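Local coordinates for protein thiosulfate reductase (Thermus thermophilus, PDB 2VPZ) that binds molybdenum, two molybdopterin guanine dinucleotides and a [4Fe-4S] cluster, and probably works as an oxidoreductase on sulfur compounds such as thiosulfate or polysulfide, at residues G136-A141 with G400-A405; A158-P163 with L527-E532; G617-L622 with K653-R658; Y666-N671 with E677-V682. All coordinates share one frame; numbering follows the deposited sequence.

Contact 1. Residues G136-A141 with G400-A405; sequences GPEAIA and GFKPRA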
loop_
_atom_site.group_PDB
_atom_site.type_symbol
_atom_site.label_atom_id
_atom_site.label_comp_id
_atom_site.label_asym_id
_atom_site.label_seq_id
_atom_site.Cartn_x
_atom_site.Cartn_y
_atom_site.Cartn_z
ATOM N N GLY A 136 60.929 10.194 39.938
ATOM C CA GLY A 136 61.114 9.039 39.069
ATOM C C GLY A 136 60.301 9.228 37.778
ATOM O O GLY A 136 59.437 10.111 37.782
ATOM N N PRO A 137 60.469 8.421 36.693
ATOM C CA PRO A 137 59.619 8.683 35.523
ATOM C C PRO A 137 58.128 8.242 35.571
ATOM O O PRO A 137 57.307 8.665 34.746
ATOM C CB PRO A 137 60.391 8.038 34.362
ATOM C CG PRO A 137 61.149 6.869 35.027
ATOM C CD PRO A 137 61.180 7.146 36.537
ATOM N N GLU A 138 57.797 7.387 36.536
ATOM C CA GLU A 138 56.448 6.848 36.719
ATOM C C GLU A 138 55.458 7.865 37.295
ATOM O O GLU A 138 54.248 7.604 37.447
ATOM C CB GLU A 138 56.502 5.577 37.588
ATOM C CG GLU A 138 57.698 4.671 37.244
ATOM C CD GLU A 138 58.844 4.731 38.275
ATOM O OE1 GLU A 138 59.245 5.861 38.657
ATOM O OE2 GLU A 138 59.335 3.650 38.667
ATOM N N ALA A 139 55.982 9.034 37.640
ATOM C CA ALA A 139 55.164 10.117 38.154
ATOM C C ALA A 139 54.571 10.899 36.963
ATOM O O ALA A 139 54.047 11.984 37.147
ATOM C CB ALA A 139 55.980 11.054 39.096
ATOM N N ILE A 140 54.682 10.356 35.751
ATOM C CA ILE A 140 54.074 11.002 34.597
ATOM C C ILE A 140 53.062 10.035 33.900
ATOM O O ILE A 140 53.434 8.944 33.451
ATOM C CB ILE A 140 55.168 11.557 33.569
ATOM C CG1 ILE A 140 56.106 12.530 34.284
ATOM C CG2 ILE A 140 54.472 12.249 32.376
ATOM C CD1 ILE A 140 56.841 13.554 33.369
ATOM N N ALA A 141 51.776 10.409 33.899
ATOM C CA ALA A 141 50.721 9.624 33.259
ATOM C C ALA A 141 50.567 10.128 31.842
ATOM O O ALA A 141 50.680 11.335 31.560
ATOM C CB ALA A 141 49.349 9.735 34.020
ATOM N N GLY A 400 62.816 -4.702 38.437
ATOM C CA GLY A 400 63.045 -3.279 38.312
ATOM C C GLY A 400 62.337 -2.328 39.260
ATOM O O GLY A 400 62.032 -2.796 40.419
ATOM N N PHE A 401 61.904 -1.125 38.848
ATOM C CA PHE A 401 61.459 -0.202 40.028
ATOM C C PHE A 401 60.047 0.289 40.568
ATOM O O PHE A 401 60.153 0.472 41.818
ATOM C CB PHE A 401 62.294 0.992 39.956
ATOM C CG PHE A 401 63.635 0.724 40.635
ATOM C CD1 PHE A 401 64.687 0.234 39.888
ATOM C CD2 PHE A 401 63.807 0.815 42.025
ATOM C CE1 PHE A 401 65.927 -0.169 40.520
ATOM C CE2 PHE A 401 65.050 0.419 42.652
ATOM C CZ PHE A 401 66.106 -0.060 41.863
ATOM N N LYS A 402 58.935 0.514 39.812
ATOM C CA LYS A 402 57.589 0.990 40.229
ATOM C C LYS A 402 56.299 0.633 39.330
ATOM O O LYS A 402 56.123 1.267 38.278
ATOM C CB LYS A 402 57.504 2.523 40.402
ATOM C CG LYS A 402 58.203 3.120 41.638
ATOM C CD LYS A 402 57.453 4.313 42.257
ATOM C CE LYS A 402 58.074 4.785 43.588
ATOM N NZ LYS A 402 58.927 6.012 43.450
ATOM N N PRO A 403 55.501 -0.315 39.774
ATOM C CA PRO A 403 54.325 -0.764 39.060
ATOM C C PRO A 403 53.190 0.242 38.727
ATOM O O PRO A 403 53.022 1.230 39.463
ATOM C CB PRO A 403 53.827 -1.910 39.946
ATOM C CG PRO A 403 54.087 -1.399 41.333
ATOM C CD PRO A 403 55.384 -0.553 41.223
ATOM N N ARG A 404 52.426 -0.000 37.647
ATOM C CA ARG A 404 51.299 0.861 37.260
ATOM C C ARG A 404 50.504 1.074 38.572
ATOM O O ARG A 404 50.257 0.121 39.309
ATOM C CB ARG A 404 50.400 0.194 36.174
ATOM C CG ARG A 404 49.534 -0.991 36.639
ATOM C CD ARG A 404 49.330 -2.106 35.586
ATOM N NE ARG A 404 48.539 -3.238 36.087
ATOM C CZ ARG A 404 47.215 -3.276 36.224
ATOM N NH1 ARG A 404 46.487 -2.228 35.887
ATOM N NH2 ARG A 404 46.606 -4.363 36.708
ATOM N N ALA A 405 50.142 2.328 38.828
ATOM C CA ALA A 405 49.435 2.770 40.045
ATOM C C ALA A 405 48.033 2.223 40.382
ATOM O O ALA A 405 47.455 2.593 41.408
ATOM C CB ALA A 405 49.440 4.334 40.103
#
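E138 lays its carboxylate end across the start of the K402 side chain, the two chains meeting at about a right angle. The touching is van der Waals: CG of E138 lies 3.8 Å from CB of K402, and the same CG sits 3.9 Å from the carbonyl O of K402. The carboxylate follows over the lysine stem, though the shortest approach, made by OE2, is too tight in the model to be trusted. E138 gets there because CG lies beside the backbone N (chi1 -40°) and the chain then bends at chi2. The end of K402 leads away, NZ stopping 4.8 Å from OE1 of E138; the opposite charges may attract weakly, though they are not in contact. With an alanine here, CB of K402 would probably lose the CG it packs against, and NZ the acidic group near it. G136 suits its place because at its backbone angles a CB would be jammed against the preceding carbonyl O and would also clash with OE1 of E138. The turn carrying E138 connects helix 117-134, where I140 packs on M128 and I131, to strand 141-144, whose A141 bonds through its backbone to F436 of strand 435-438 in the same parallel sheet; segment 400-405 belongs to the loop between helices 341-354 and 423-426, and A405 packs on P423.

Contact 2. Residues A158-P163 with L527-E532; sequences AAWGSP and LRLGLE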
loop_
_atom_site.group_PDB
_atom_site.type_symbol
_atom_site.label_atom_id
_atom_site.label_comp_id
_atom_site.label_asym_id
_atom_site.label_seq_id
_atom_site.Cartn_x
_atom_site.Cartn_y
_atom_site.Cartn_z
ATOM N N ALA A 158 56.718 3.987 27.255
ATOM C CA ALA A 158 57.604 2.872 27.564
ATOM C C ALA A 158 59.089 3.262 27.371
ATOM O O ALA A 158 59.946 2.876 28.162
ATOM C CB ALA A 158 57.230 1.616 26.718
ATOM N N ALA A 159 59.387 4.036 26.328
ATOM C CA ALA A 159 60.753 4.499 26.072
ATOM C C ALA A 159 61.191 5.453 27.192
ATOM O O ALA A 159 62.385 5.607 27.476
ATOM C CB ALA A 159 60.874 5.208 24.697
ATOM N N TRP A 160 60.233 6.105 27.838
ATOM C CA TRP A 160 60.539 7.006 28.939
ATOM C C TRP A 160 60.566 6.267 30.308
ATOM O O TRP A 160 61.225 6.714 31.248
ATOM C CB TRP A 160 59.577 8.217 28.934
ATOM C CG TRP A 160 59.394 8.913 30.258
ATOM C CD1 TRP A 160 58.538 8.544 31.269
ATOM C CD2 TRP A 160 60.076 10.096 30.732
ATOM N NE1 TRP A 160 58.644 9.422 32.320
ATOM C CE2 TRP A 160 59.571 10.384 32.021
ATOM C CE3 TRP A 160 61.056 10.948 30.187
ATOM C CZ2 TRP A 160 60.026 11.487 32.792
ATOM C CZ3 TRP A 160 61.517 12.052 30.950
ATOM C CH2 TRP A 160 60.990 12.307 32.235
ATOM N N GLY A 161 59.876 5.138 30.411
ATOM C CA GLY A 161 59.837 4.373 31.644
ATOM C C GLY A 161 58.640 4.529 32.580
ATOM O O GLY A 161 58.770 4.289 33.785
ATOM N N SER A 162 57.485 4.947 32.070
ATOM C CA SER A 162 56.270 5.092 32.896
ATOM C C SER A 162 55.231 4.023 32.503
ATOM O O SER A 162 54.898 3.901 31.314
ATOM C CB SER A 162 55.626 6.506 32.759
ATOM O OG SER A 162 54.478 6.657 33.593
ATOM N N PRO A 163 54.747 3.199 33.477
ATOM C CA PRO A 163 53.743 2.163 33.200
ATOM C C PRO A 163 52.292 2.735 33.213
ATOM O O PRO A 163 51.316 2.038 32.892
ATOM C CB PRO A 163 53.968 1.125 34.301
ATOM C CG PRO A 163 54.467 1.941 35.472
ATOM C CD PRO A 163 55.244 3.113 34.855
ATOM N N LEU A 527 64.062 13.524 21.529
ATOM C CA LEU A 527 65.444 13.983 21.397
ATOM C C LEU A 527 65.799 14.857 22.653
ATOM O O LEU A 527 66.892 14.712 23.217
ATOM C CB LEU A 527 65.678 14.735 20.044
ATOM C CG LEU A 527 65.423 13.984 18.709
ATOM C CD1 LEU A 527 66.072 14.724 17.509
ATOM C CD2 LEU A 527 65.958 12.533 18.793
ATOM N N ARG A 528 64.877 15.703 23.099
ATOM C CA ARG A 528 65.023 16.536 24.315
ATOM C C ARG A 528 65.098 15.778 25.734
ATOM O O ARG A 528 65.514 16.430 26.696
ATOM C CB ARG A 528 63.897 17.634 24.348
ATOM C CG ARG A 528 64.105 18.959 23.554
ATOM C CD ARG A 528 62.761 19.520 23.049
ATOM N NE ARG A 528 62.767 19.837 21.620
ATOM C CZ ARG A 528 63.002 21.038 21.111
ATOM N NH1 ARG A 528 63.245 22.051 21.921
ATOM N NH2 ARG A 528 62.999 21.231 19.794
ATOM N N LEU A 529 64.735 14.485 25.864
ATOM C CA LEU A 529 64.742 13.655 27.144
ATOM C C LEU A 529 65.705 12.367 27.170
ATOM O O LEU A 529 65.480 11.407 27.960
ATOM C CB LEU A 529 63.270 13.237 27.559
ATOM C CG LEU A 529 62.028 14.053 27.108
ATOM C CD1 LEU A 529 60.729 13.199 27.158
ATOM C CD2 LEU A 529 61.863 15.337 27.946
ATOM N N GLY A 530 66.729 12.376 26.301
ATOM C CA GLY A 530 67.741 11.337 26.076
ATOM C C GLY A 530 67.366 10.068 25.303
ATOM O O GLY A 530 67.976 8.996 25.465
ATOM N N LEU A 531 66.377 10.162 24.425
ATOM C CA LEU A 531 65.867 8.986 23.690
ATOM C C LEU A 531 66.145 8.886 22.191
ATOM O O LEU A 531 65.373 8.312 21.447
ATOM C CB LEU A 531 64.357 8.819 23.980
ATOM C CG LEU A 531 63.824 9.246 25.366
ATOM C CD1 LEU A 531 62.293 9.469 25.323
ATOM C CD2 LEU A 531 64.216 8.218 26.439
ATOM N N GLU A 532 67.277 9.460 21.799
ATOM C CA GLU A 532 67.795 9.470 20.438
ATOM C C GLU A 532 67.905 8.015 19.856
ATOM O O GLU A 532 67.592 7.835 18.682
ATOM C CB GLU A 532 69.152 10.186 20.428
ATOM C CG GLU A 532 69.707 10.516 21.838
ATOM C CD GLU A 532 69.306 11.910 22.366
ATOM O OE1 GLU A 532 69.564 12.919 21.657
ATOM O OE2 GLU A 532 68.748 11.991 23.490
#
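A methyl group facing a carbonyl oxygen is the odd feature here: CD2 of L531 stands 3.4 Å from the O of A159, near the end of helix 149-160. A small alanine lets the leucine come this close to the helix backbone. L529 and L531 follow the end of helix 518-528, so the contact joins the ends of two helices. The side chains of L529 and W160 cross at about a right angle, CD1 of L529 lying 3.8 Å from CE3 of W160 and its CB 4.0 Å from CZ3. The tryptophan swings CG anti to its backbone N (chi1 156°), which brings this far corner of the indole to the leucine while NE1 bonds to the carbonyl O of P137. R132 adds a cation-pi contact to the indole. Directly after W160 the helix stops at G161, at whose backbone angles a CB would be jammed against the preceding carbonyl O; it is the C-prime residue of a Schellman motif, the classic way to close a helix C-terminus.

Contact 3. Residues G617-L622 with K653-R658; sequences GFYRLL and KEEAKR. With MGD (2-amino-5,6-dimercapto-7-methyl-3,7,8a,9-tetrahydro-8-oxa-1,3,9,10-tetraaza-anthracen-4-one guanosine dinucleotide), chain I.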
loop_
_atom_site.group_PDB
_atom_site.type_symbol
_atom_site.label_atom_id
_atom_site.label_comp_id
_atom_site.label_asym_id
_atom_site.label_seq_id
_atom_site.Cartn_x
_atom_site.Cartn_y
_atom_site.Cartn_z
ATOM N N GLY A 617 10.508 8.526 41.595
ATOM C CA GLY A 617 10.635 9.887 41.075
ATOM C C GLY A 617 11.829 9.991 40.107
ATOM O O GLY A 617 12.036 11.015 39.431
ATOM N N PHE A 618 12.613 8.917 40.020
ATOM C CA PHE A 618 13.826 8.829 39.178
ATOM C C PHE A 618 13.771 7.783 38.043
ATOM O O PHE A 618 12.883 6.941 38.026
ATOM C CB PHE A 618 15.054 8.514 40.049
ATOM C CG PHE A 618 15.549 9.668 40.900
ATOM C CD1 PHE A 618 14.930 9.990 42.105
ATOM C CD2 PHE A 618 16.652 10.422 40.487
ATOM C CE1 PHE A 618 15.387 11.044 42.888
ATOM C CE2 PHE A 618 17.136 11.478 41.254
ATOM C CZ PHE A 618 16.509 11.794 42.457
ATOM N N TYR A 619 14.722 7.855 37.113
ATOM C CA TYR A 619 14.830 6.903 35.987
ATOM C C TYR A 619 16.278 6.463 35.763
ATOM O O TYR A 619 17.192 7.223 36.064
ATOM C CB TYR A 619 14.311 7.510 34.687
ATOM C CG TYR A 619 12.875 7.935 34.744
ATOM C CD1 TYR A 619 12.523 9.216 35.186
ATOM C CD2 TYR A 619 11.851 7.040 34.409
ATOM C CE1 TYR A 619 11.187 9.603 35.299
ATOM C CE2 TYR A 619 10.506 7.405 34.519
ATOM C CZ TYR A 619 10.178 8.690 34.964
ATOM O OH TYR A 619 8.851 9.051 35.077
ATOM N N ARG A 620 16.510 5.248 35.254
ATOM C CA ARG A 620 17.877 4.857 34.963
ATOM C C ARG A 620 18.261 5.663 33.690
ATOM O O ARG A 620 17.450 5.823 32.783
ATOM C CB ARG A 620 18.019 3.345 34.713
ATOM C CG ARG A 620 19.477 2.843 34.658
ATOM C CD ARG A 620 19.554 1.320 34.438
ATOM N NE ARG A 620 18.876 0.538 35.470
ATOM C CZ ARG A 620 19.373 0.207 36.662
ATOM N NH1 ARG A 620 20.595 0.587 37.017
ATOM N NH2 ARG A 620 18.634 -0.519 37.507
ATOM N N LEU A 621 19.492 6.189 33.665
ATOM C CA LEU A 621 20.043 7.014 32.589
ATOM C C LEU A 621 20.737 6.091 31.568
ATOM O O LEU A 621 21.805 5.550 31.872
ATOM C CB LEU A 621 21.061 8.009 33.152
ATOM C CG LEU A 621 21.422 9.373 32.520
ATOM C CD1 LEU A 621 22.930 9.670 32.685
ATOM C CD2 LEU A 621 21.009 9.381 31.047
ATOM N N LEU A 622 20.117 5.866 30.391
ATOM C CA LEU A 622 20.716 5.013 29.365
ATOM C C LEU A 622 21.334 6.013 28.348
ATOM O O LEU A 622 20.982 7.192 28.340
ATOM C CB LEU A 622 19.683 4.052 28.751
ATOM C CG LEU A 622 18.884 3.089 29.689
ATOM C CD1 LEU A 622 17.940 2.151 28.882
ATOM C CD2 LEU A 622 19.853 2.255 30.556
ATOM N N LYS A 653 5.653 7.582 26.849
ATOM C CA LYS A 653 4.478 8.449 26.614
ATOM C C LYS A 653 3.564 8.711 27.833
ATOM O O LYS A 653 3.070 9.825 28.036
ATOM C CB LYS A 653 3.619 7.874 25.472
ATOM C CG LYS A 653 3.996 8.324 24.091
ATOM C CD LYS A 653 3.615 7.327 23.014
ATOM C CE LYS A 653 2.903 8.005 21.828
ATOM N NZ LYS A 653 2.443 7.026 20.784
ATOM N N GLU A 654 3.322 7.660 28.607
ATOM C CA GLU A 654 2.489 7.699 29.810
ATOM C C GLU A 654 3.192 8.377 31.015
ATOM O O GLU A 654 2.521 8.902 31.916
ATOM C CB GLU A 654 1.986 6.275 30.173
ATOM C CG GLU A 654 0.661 5.846 29.469
ATOM C CD GLU A 654 0.623 4.366 28.980
ATOM O OE1 GLU A 654 0.813 3.443 29.804
ATOM O OE2 GLU A 654 0.365 4.158 27.761
ATOM N N GLU A 655 4.522 8.374 31.049
ATOM C CA GLU A 655 5.227 9.063 32.137
ATOM C C GLU A 655 5.248 10.559 31.810
ATOM O O GLU A 655 4.931 11.363 32.665
ATOM C CB GLU A 655 6.671 8.578 32.331
ATOM C CG GLU A 655 6.844 7.090 32.604
ATOM C CD GLU A 655 6.313 6.647 33.966
ATOM O OE1 GLU A 655 6.876 7.117 34.989
ATOM O OE2 GLU A 655 5.355 5.854 34.007
ATOM N N ALA A 656 5.622 10.940 30.593
ATOM C CA ALA A 656 5.629 12.367 30.276
ATOM C C ALA A 656 4.223 12.970 30.497
ATOM O O ALA A 656 4.075 14.160 30.769
ATOM C CB ALA A 656 6.111 12.629 28.814
ATOM N N LYS A 657 3.188 12.142 30.414
ATOM C CA LYS A 657 1.810 12.618 30.602
ATOM C C LYS A 657 1.469 12.874 32.086
ATOM O O LYS A 657 0.818 13.873 32.405
ATOM C CB LYS A 657 0.793 11.663 29.956
ATOM C CG LYS A 657 -0.580 12.256 29.613
ATOM C CD LYS A 657 -1.625 11.141 29.457
ATOM C CE LYS A 657 -3.065 11.674 29.286
ATOM N NZ LYS A 657 -3.240 12.485 28.024
ATOM N N ARG A 658 1.883 11.973 32.980
ATOM C CA ARG A 658 1.650 12.148 34.425
ATOM C C ARG A 658 2.490 13.365 34.848
ATOM O O ARG A 658 1.997 14.257 35.556
ATOM C CB ARG A 658 2.041 10.918 35.238
ATOM C CG ARG A 658 1.559 10.997 36.686
ATOM C CD ARG A 658 2.421 10.068 37.548
ATOM N NE ARG A 658 2.838 8.923 36.751
ATOM C CZ ARG A 658 4.072 8.412 36.660
ATOM N NH1 ARG A 658 5.092 8.924 37.329
ATOM N NH2 ARG A 658 4.280 7.369 35.845
HETATM P PB MGD I . 25.753 -0.899 23.552
HETATM O O1B MGD I . 26.067 -0.242 24.837
HETATM O O2B MGD I . 25.788 -2.337 23.433
HETATM O O3B MGD I . 26.803 -0.089 22.656
HETATM O O3A MGD I . 27.905 1.160 20.732
HETATM P PA MGD I . 27.470 -0.276 21.217
HETATM O O1A MGD I . 28.729 -1.009 21.229
HETATM O O2A MGD I . 26.516 -0.819 20.263
HETATM O "O5'" MGD I . 24.345 -0.457 23.057
HETATM C "C5'" MGD I . 23.626 0.753 23.306
HETATM C "C4'" MGD I . 22.236 0.179 23.528
HETATM O "O4'" MGD I . 22.395 -0.508 24.758
HETATM C "C3'" MGD I . 21.063 1.166 23.770
HETATM O "O3'" MGD I . 19.918 0.831 22.944
HETATM C "C2'" MGD I . 20.669 0.975 25.256
HETATM O "O2'" MGD I . 19.256 0.836 25.345
HETATM C "C1'" MGD I . 21.190 -0.412 25.539
HETATM N N9 MGD I . 21.180 -0.921 26.938
HETATM C C8 MGD I . 21.334 -0.180 28.080
HETATM N N7 MGD I . 21.266 -0.958 29.197
HETATM C C5 MGD I . 21.038 -2.226 28.766
HETATM C C6 MGD I . 20.776 -3.524 29.421
HETATM O O6 MGD I . 20.853 -3.561 30.654
HETATM N N1 MGD I . 20.565 -4.602 28.668
HETATM C C2 MGD I . 20.502 -4.533 27.310
HETATM N N2 MGD I . 20.273 -5.676 26.571
HETATM N N3 MGD I . 20.722 -3.367 26.627
HETATM C C4 MGD I . 20.990 -2.205 27.282
HETATM C C10 MGD I . 29.028 1.936 21.091
HETATM C C11 MGD I . 30.014 1.703 19.993
HETATM O O11 MGD I . 29.508 2.324 18.802
HETATM C C12 MGD I . 31.478 2.041 20.379
HETATM S S12 MGD I . 32.190 1.428 21.775
HETATM C C13 MGD I . 32.291 2.850 19.608
HETATM S S13 MGD I . 33.927 3.084 20.025
HETATM C C14 MGD I . 31.762 3.517 18.365
HETATM N N15 MGD I . 31.464 4.897 18.472
HETATM C C16 MGD I . 30.560 5.500 17.635
HETATM C C17 MGD I . 30.213 6.965 17.643
HETATM O O17 MGD I . 30.821 7.741 18.432
HETATM N N18 MGD I . 29.305 7.455 16.732
HETATM C C19 MGD I . 28.672 6.576 15.914
HETATM N N19 MGD I . 27.748 7.075 15.117
HETATM N N20 MGD I . 28.873 5.217 15.847
HETATM C C21 MGD I . 29.833 4.677 16.659
HETATM N N22 MGD I . 30.090 3.379 16.688
HETATM C C23 MGD I . 30.592 2.709 17.842
#
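The phenol ring of Y619 is met at its edge, in its own plane, by OE1 of E655, and the carboxylate is turned 76° from the ring. The guanidinium of R658 has OE2 of E655 at its edge, but NH2 of this arginine is modelled too close to a neighbour, so the geometry of their salt bridge is doubtful. Y619 OH donates a hydrogen bond to E655 OE1 over 2.8 Å, and OE1 accepts with its anti lone pair, the one pointing away from OE2. A bend at chi2 (-69°) turns the carboxylate of E655 toward the hydroxyl, while its CB lies 3.5 Å from Y619 OH. Strand 619-624 runs between strands 738-744 and 692-696 of a mixed sheet in the molybdopterin dinucleotide-binding domain, a family grouped with double-psi beta barrels, and Y619 packs on V693 and L741 of those neighbours. Tyrosine suits the spot because its ring rests on the sheet while its hydroxyl reaches helix 653-658. A phenylalanine would retain the ring but would probably leave E655 OE1, in a buried side chain, without its donor from the strand. Further along the same strand, L622 belongs to the cofactor pocket: its CD2 lies 3.8 Å from N7 of the guanine of MGD, and its CD1 approaches O2' of the ribose at 4.0 Å.

Contact 4. Residues Y666-N671 with E677-V682; sequences YVMLVN and EGPVRV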
loop_
_atom_site.group_PDB
_atom_site.type_symbol
_atom_site.label_atom_id
_atom_site.label_comp_id
_atom_site.label_asym_id
_atom_site.label_seq_id
_atom_site.Cartn_x
_atom_site.Cartn_y
_atom_site.Cartn_z
ATOM N N TYR A 666 11.147 21.552 27.242
ATOM C CA TYR A 666 12.542 21.402 27.634
ATOM C C TYR A 666 12.542 20.991 29.083
ATOM O O TYR A 666 11.554 21.164 29.802
ATOM C CB TYR A 666 13.349 22.655 27.377
ATOM C CG TYR A 666 13.770 22.696 25.933
ATOM C CD1 TYR A 666 12.853 23.018 24.934
ATOM C CD2 TYR A 666 15.070 22.326 25.557
ATOM C CE1 TYR A 666 13.199 22.973 23.596
ATOM C CE2 TYR A 666 15.442 22.272 24.218
ATOM C CZ TYR A 666 14.498 22.599 23.235
ATOM O OH TYR A 666 14.858 22.542 21.905
ATOM N N VAL A 667 13.675 20.459 29.516
ATOM C CA VAL A 667 13.761 19.947 30.884
ATOM C C VAL A 667 15.220 19.942 31.365
ATOM O O VAL A 667 16.141 19.944 30.536
ATOM C CB VAL A 667 13.230 18.447 30.831
ATOM C CG1 VAL A 667 14.223 17.521 31.524
ATOM C CG2 VAL A 667 11.816 18.317 31.430
ATOM N N MET A 668 15.433 20.006 32.680
ATOM C CA MET A 668 16.802 19.840 33.233
ATOM C C MET A 668 16.824 18.394 33.760
ATOM O O MET A 668 15.806 17.901 34.265
ATOM C CB MET A 668 17.109 20.736 34.458
ATOM C CG MET A 668 17.080 22.239 34.276
ATOM S SD MET A 668 18.383 22.855 33.129
ATOM C CE MET A 668 19.915 22.390 34.003
ATOM N N LEU A 669 17.968 17.725 33.627
ATOM C CA LEU A 669 18.139 16.372 34.197
ATOM C C LEU A 669 18.971 16.555 35.510
ATOM O O LEU A 669 20.036 17.171 35.513
ATOM C CB LEU A 669 18.896 15.417 33.218
ATOM C CG LEU A 669 18.169 15.177 31.886
ATOM C CD1 LEU A 669 19.083 14.430 30.914
ATOM C CD2 LEU A 669 16.833 14.409 32.087
ATOM N N VAL A 670 18.428 16.056 36.618
ATOM C CA VAL A 670 19.121 16.160 37.903
ATOM C C VAL A 670 19.431 14.715 38.393
ATOM O O VAL A 670 18.539 13.858 38.394
ATOM C CB VAL A 670 18.225 16.947 38.965
ATOM C CG1 VAL A 670 19.092 17.398 40.159
ATOM C CG2 VAL A 670 17.557 18.182 38.280
ATOM N N ASN A 671 20.678 14.418 38.750
ATOM C CA ASN A 671 20.990 13.056 39.198
ATOM C C ASN A 671 20.825 12.864 40.721
ATOM O O ASN A 671 20.545 13.827 41.437
ATOM C CB ASN A 671 22.383 12.538 38.691
ATOM C CG ASN A 671 23.589 13.251 39.330
ATOM O OD1 ASN A 671 24.750 12.934 38.996
ATOM N ND2 ASN A 671 23.334 14.186 40.235
ATOM N N GLU A 677 21.917 19.033 34.413
ATOM C CA GLU A 677 22.506 19.129 33.080
ATOM C C GLU A 677 21.646 19.950 32.065
ATOM O O GLU A 677 20.515 19.558 31.731
ATOM C CB GLU A 677 22.927 17.732 32.539
ATOM C CG GLU A 677 24.458 17.504 32.625
ATOM C CD GLU A 677 25.240 18.585 31.870
ATOM O OE1 GLU A 677 25.017 18.692 30.644
ATOM O OE2 GLU A 677 26.035 19.326 32.490
ATOM N N GLY A 678 22.224 21.111 31.688
ATOM C CA GLY A 678 21.681 22.118 30.754
ATOM C C GLY A 678 20.358 21.733 30.135
ATOM O O GLY A 678 20.207 20.511 29.948
ATOM N N PRO A 679 19.439 22.664 29.705
ATOM C CA PRO A 679 18.150 22.262 29.096
ATOM C C PRO A 679 18.156 21.358 27.840
ATOM O O PRO A 679 18.822 21.702 26.867
ATOM C CB PRO A 679 17.420 23.608 28.876
ATOM C CG PRO A 679 18.519 24.594 28.602
ATOM C CD PRO A 679 19.803 24.025 29.295
ATOM N N VAL A 680 17.426 20.233 27.897
ATOM C CA VAL A 680 17.277 19.212 26.809
ATOM C C VAL A 680 15.834 19.055 26.343
ATOM O O VAL A 680 14.902 19.143 27.149
ATOM C CB VAL A 680 17.652 17.731 27.238
ATOM C CG1 VAL A 680 18.729 17.186 26.327
ATOM C CG2 VAL A 680 18.015 17.667 28.702
ATOM N N ARG A 681 15.654 18.778 25.059
ATOM C CA ARG A 681 14.316 18.598 24.546
ATOM C C ARG A 681 13.732 17.250 24.996
ATOM O O ARG A 681 14.448 16.236 25.070
ATOM C CB ARG A 681 14.265 18.721 23.019
ATOM C CG ARG A 681 13.082 19.533 22.530
ATOM C CD ARG A 681 12.984 19.539 20.996
ATOM N NE ARG A 681 12.589 18.249 20.440
ATOM C CZ ARG A 681 13.345 17.448 19.678
ATOM N NH1 ARG A 681 14.582 17.789 19.356
ATOM N NH2 ARG A 681 12.843 16.291 19.213
ATOM N N VAL A 682 12.446 17.264 25.335
ATOM C CA VAL A 682 11.710 16.073 25.793
ATOM C C VAL A 682 11.140 15.282 24.581
ATOM O O VAL A 682 10.635 15.911 23.639
ATOM C CB VAL A 682 10.545 16.478 26.773
ATOM C CG1 VAL A 682 9.688 15.243 27.115
ATOM C CG2 VAL A 682 11.123 17.121 28.056
#
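R681 slides its aliphatic stem over one face of the Y666 ring, with CG 3.9 Å from the ring centroid in a CH-pi contact, while P679 abuts the ring edge. The flat ring thus fills the shallow step between proline and arginine, and its OH and the arginine NH1 both reach E646. On the sheet face carrying V667, L669 and V680, branched side chains interlock: CG2 of V667 meets CG2 of V682 at 3.6 Å, and CG of L669 rests 4.0 Å from CG2 of V680. Strands 666-671 and 676-683 form an antiparallel beta hairpin, held by a pair of backbone hydrogen bonds between V667 and V680 and by one from E677 N to L669 O (2.9 Å). Between V667 and L669 the register slips by one residue, a beta bulge. P679, which has no N-H to offer, fits this irregular spot. M668, bent at chi2 and chi3, curls over the swelling, its SD 3.6 Å from P679 N and its CE 3.5 Å from G678 N.

The four contacts form two pairs lying far apart in the chain. Contacts 1 and 2 have centres about 13 Å apart and their segments alternate in sequence. Probable bonds from S162 OG and W160 NE1 to the carbonyl oxygens of I140 and P137 tie neighbouring segments 136-141 and 158-163 together; the long-range links are those to 400-405 and 527-532. Contacts 3 and 4, again about 13 Å apart by centres, follow later; they reach one mixed beta sheet, and F618 packs on V670 and N671. The pairs stand 42 to 53 Å apart between centres. Contact 1 thus belongs to the molybdopterin oxidoreductase region, contacts 3 and 4 to the dinucleotide-binding domain, where contact 3 reaches MGD through L622.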